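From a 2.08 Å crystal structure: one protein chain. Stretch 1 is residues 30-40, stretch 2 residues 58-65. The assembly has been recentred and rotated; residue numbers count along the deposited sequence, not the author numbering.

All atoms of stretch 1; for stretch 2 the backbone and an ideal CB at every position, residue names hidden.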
# COMPACT_ATOMS: atom_id res chain seq x y z
N PHE A 30 24.53 12.84 -5.67
CA PHE A 30 25.90 13.18 -5.32
C PHE A 30 26.18 12.93 -3.84
O PHE A 30 27.33 12.65 -3.48
CB PHE A 30 26.18 14.64 -5.67
CG PHE A 30 25.95 14.98 -7.12
CD1 PHE A 30 25.97 14.00 -8.09
CD2 PHE A 30 25.71 16.29 -7.50
CE1 PHE A 30 25.75 14.31 -9.42
CE2 PHE A 30 25.49 16.61 -8.83
CZ PHE A 30 25.51 15.62 -9.79
N ASP A 31 25.17 13.04 -2.98
CA ASP A 31 25.36 12.81 -1.55
C ASP A 31 25.41 11.33 -1.19
O ASP A 31 25.63 11.01 -0.02
CB ASP A 31 24.26 13.51 -0.76
CG ASP A 31 22.87 13.10 -1.20
OD1 ASP A 31 22.73 12.60 -2.34
OD2 ASP A 31 21.91 13.30 -0.42
N PHE A 32 25.21 10.43 -2.15
CA PHE A 32 25.42 9.01 -1.96
C PHE A 32 26.65 8.52 -2.71
O PHE A 32 26.75 7.33 -3.04
CB PHE A 32 24.18 8.22 -2.36
CG PHE A 32 23.03 8.37 -1.41
CD1 PHE A 32 22.19 9.47 -1.49
CD2 PHE A 32 22.80 7.43 -0.42
CE1 PHE A 32 21.13 9.62 -0.60
CE2 PHE A 32 21.75 7.57 0.47
CZ PHE A 32 20.92 8.67 0.38
N LYS A 33 27.58 9.42 -3.01
CA LYS A 33 28.85 9.08 -3.64
C LYS A 33 29.57 8.00 -2.86
O LYS A 33 29.83 8.14 -1.66
CB LYS A 33 29.72 10.35 -3.77
CG LYS A 33 30.37 10.86 -2.47
CD LYS A 33 29.34 11.40 -1.47
CE LYS A 33 29.96 11.71 -0.12
NZ LYS A 33 28.94 11.70 0.97
N GLY A 34 29.85 6.88 -3.53
CA GLY A 34 30.51 5.74 -2.90
C GLY A 34 29.90 5.30 -1.59
O GLY A 34 30.52 4.53 -0.84
N VAL A 35 28.69 5.76 -1.29
CA VAL A 35 28.02 5.48 -0.03
C VAL A 35 27.28 4.16 -0.16
O VAL A 35 26.52 3.95 -1.12
CB VAL A 35 27.06 6.62 0.35
CG1 VAL A 35 26.05 6.15 1.38
CG2 VAL A 35 27.84 7.82 0.87
N GLU A 36 27.50 3.26 0.79
CA GLU A 36 26.87 1.95 0.78
C GLU A 36 25.42 2.10 1.23
O GLU A 36 25.12 2.16 2.42
CB GLU A 36 27.64 0.98 1.67
CG GLU A 36 29.13 0.93 1.37
CD GLU A 36 29.75 -0.41 1.70
OE1 GLU A 36 29.01 -1.33 2.13
OE2 GLU A 36 30.98 -0.56 1.52
N ALA A 37 24.52 2.18 0.25
CA ALA A 37 23.09 2.30 0.52
C ALA A 37 22.33 1.57 -0.58
O ALA A 37 22.79 1.52 -1.73
CB ALA A 37 22.65 3.76 0.60
N LYS A 38 21.18 1.02 -0.23
CA LYS A 38 20.45 0.18 -1.17
C LYS A 38 19.02 -0.03 -0.70
O LYS A 38 18.73 0.03 0.49
CB LYS A 38 21.14 -1.18 -1.35
CG LYS A 38 21.45 -1.87 -0.03
CD LYS A 38 22.25 -3.15 -0.22
CE LYS A 38 21.35 -4.37 -0.28
NZ LYS A 38 22.12 -5.64 -0.20
N PHE A 39 18.13 -0.26 -1.67
CA PHE A 39 16.80 -0.79 -1.43
C PHE A 39 16.77 -2.25 -1.85
O PHE A 39 17.26 -2.58 -2.94
CB PHE A 39 15.73 -0.02 -2.21
CG PHE A 39 15.73 1.46 -1.98
CD1 PHE A 39 16.53 2.29 -2.74
CD2 PHE A 39 14.89 2.03 -1.04
CE1 PHE A 39 16.52 3.66 -2.55
CE2 PHE A 39 14.87 3.40 -0.84
CZ PHE A 39 15.69 4.21 -1.60
N GLU A 40 16.20 -3.11 -1.02
CA GLU A 40 16.06 -4.52 -1.35
C GLU A 40 14.60 -4.92 -1.19
O GLU A 40 14.05 -4.83 -0.09
CB GLU A 40 16.94 -5.40 -0.46
CG GLU A 40 16.87 -6.88 -0.82
CD GLU A 40 17.00 -7.79 0.38
OE1 GLU A 40 17.02 -7.27 1.52
OE2 GLU A 40 17.09 -9.02 0.19
N UNK A 58 16.17 8.37 5.84
CA UNK A 58 15.06 9.30 5.68
C UNK A 58 15.03 9.90 4.28
O UNK A 58 13.96 10.07 3.69
CB UNK A 58 15.15 10.41 6.72
N UNK A 59 16.21 10.22 3.73
CA UNK A 59 16.28 10.66 2.34
C UNK A 59 15.78 9.57 1.40
O UNK A 59 15.01 9.83 0.47
CB UNK A 59 17.71 11.06 1.98
N UNK A 60 16.22 8.33 1.63
CA UNK A 60 15.80 7.22 0.78
C UNK A 60 14.30 7.00 0.85
O UNK A 60 13.69 6.58 -0.14
CB UNK A 60 16.53 5.94 1.18
N UNK A 61 13.69 7.27 2.00
CA UNK A 61 12.23 7.18 2.11
C UNK A 61 11.55 8.14 1.13
O UNK A 61 10.57 7.77 0.48
CB UNK A 61 11.78 7.48 3.54
N UNK A 62 12.07 9.36 1.01
CA UNK A 62 11.52 10.31 0.05
C UNK A 62 11.70 9.81 -1.38
O UNK A 62 10.82 10.00 -2.23
CB UNK A 62 12.18 11.68 0.22
N UNK A 63 12.84 9.19 -1.66
CA UNK A 63 13.06 8.61 -2.98
C UNK A 63 12.11 7.44 -3.22
O UNK A 63 11.50 7.32 -4.29
CB UNK A 63 14.51 8.15 -3.13
N UNK A 64 11.97 6.57 -2.22
CA UNK A 64 11.11 5.40 -2.37
C UNK A 64 9.66 5.80 -2.57
O UNK A 64 8.94 5.19 -3.37
CB UNK A 64 11.24 4.49 -1.15
N UNK A 65 9.20 6.82 -1.84
CA UNK A 65 7.83 7.31 -2.04
C UNK A 65 7.63 7.82 -3.46
O UNK A 65 6.66 7.47 -4.13
CB UNK A 65 7.51 8.42 -1.04

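Stretch 2 is helical throughout, with phi and psi near -60° and -40°, so no position calls for glycine. Its axis passes 10.4 Å from that of strand 38-40, at 55°.

Position 58 has nothing of stretch 1 within 5.5 Å of its ideal CB. Many helix-compatible residues would fit. The residue is Lys58, which makes no contact with stretch 1.

Position 59 points toward stretch 1. Its ideal CB lies 4.3 Å from Phe32 CZ and 5.3 Å from Asp31 OD2. A carboxylate at that distance suits a side chain long enough to bring a donor to it: Gln, Lys or Arg. The aliphatic part could run near the Phe32 ring. The residue is Gln59. With chi1 m and chi2 t, it extends to Asp31, and Gln59 NE2 donates a weak hydrogen bond to Asp31 OD2 at 3.0 Å, with an N-H...acceptor angle of only 127°. Gln59 OE1 sits 3.8 Å from Phe32 CZ, oblique to the ring.

Position 60 also points toward stretch 1, with two aromatic rings nearby. Its ideal CB is 3.4 Å from Phe39 CZ, a tight approach, and 5.2 Å from Phe32 CZ. An apolar chain is expected; Met or Leu would be reasonable, and a long flexible one could reach Ala37. The residue is Met60. Met60 SD lies over one face of the Phe39 ring, 4.3 Å from its centroid and 25° off the normal. It also packs against Ala37, with Met60 SD 4.0 Å from Ala37 CB. Met60 CG is 4.0 Å from Phe32 CZ, so this one side chain touches both rings.

Position 61 points away from stretch 1, which gives no guide to its identity. The residue is Thr61; its OG1 is hydrogen-bonded to a residue just outside the stretches.

Position 62 is out of reach of stretch 1, and a polar residue is as acceptable as any. It is Asp62.

Position 63 points toward stretch 1, near Phe39 CZ. Ile, Leu, Val or Met would suit this aromatic neighbour. The residue is Ile63, chi1 m and chi2 t. Ile63 CB lies 4.4 Å from Phe39 CZ, oblique to the ring.

Position 64 faces the same ring, its ideal CB 3.8 Å from Phe39 CE2. Apolar residues again fit, Leu and Ile among them. Leu64 is found, chi1 t and chi2 p. Thus 60, 63 and 64 all pack against Phe39.

Position 65 is out of reach and unconstrained here. It is Arg65.

Stretch 2 58-65: KQMTDILR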
# COMPACT_ATOMS: atom_id res chain seq x y z
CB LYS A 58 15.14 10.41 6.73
CG LYS A 58 13.89 11.27 6.82
CD LYS A 58 14.23 12.72 7.14
CE LYS A 58 14.58 12.91 8.60
NZ LYS A 58 14.76 14.35 8.94
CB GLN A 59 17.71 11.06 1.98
CG GLN A 59 18.22 12.30 2.67
CD GLN A 59 19.63 12.64 2.25
OE1 GLN A 59 20.54 11.83 2.39
NE2 GLN A 59 19.81 13.85 1.71
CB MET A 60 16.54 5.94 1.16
CG MET A 60 18.04 5.98 0.89
SD MET A 60 18.75 4.32 0.93
CE MET A 60 18.63 3.99 2.68
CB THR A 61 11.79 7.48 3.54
OG1 THR A 61 12.28 6.45 4.41
CG2 THR A 61 10.27 7.54 3.64
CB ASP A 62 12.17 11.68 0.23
CG ASP A 62 11.99 12.23 1.64
OD1 ASP A 62 11.00 11.86 2.30
OD2 ASP A 62 12.85 13.02 2.08
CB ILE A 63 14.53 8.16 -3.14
CG1 ILE A 63 15.47 9.37 -3.02
CG2 ILE A 63 14.74 7.44 -4.46
CD1 ILE A 63 16.93 8.99 -3.01
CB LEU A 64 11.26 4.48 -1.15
CG LEU A 64 10.47 3.17 -1.20
CD1 LEU A 64 10.90 2.32 -2.39
CD2 LEU A 64 10.63 2.40 0.10
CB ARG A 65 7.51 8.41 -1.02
CG ARG A 65 7.24 7.93 0.39
CD ARG A 65 6.51 9.00 1.19
NE ARG A 65 6.07 8.53 2.50
CZ ARG A 65 6.60 8.93 3.65
NH1 ARG A 65 7.59 9.82 3.66
NH2 ARG A 65 6.13 8.45 4.79
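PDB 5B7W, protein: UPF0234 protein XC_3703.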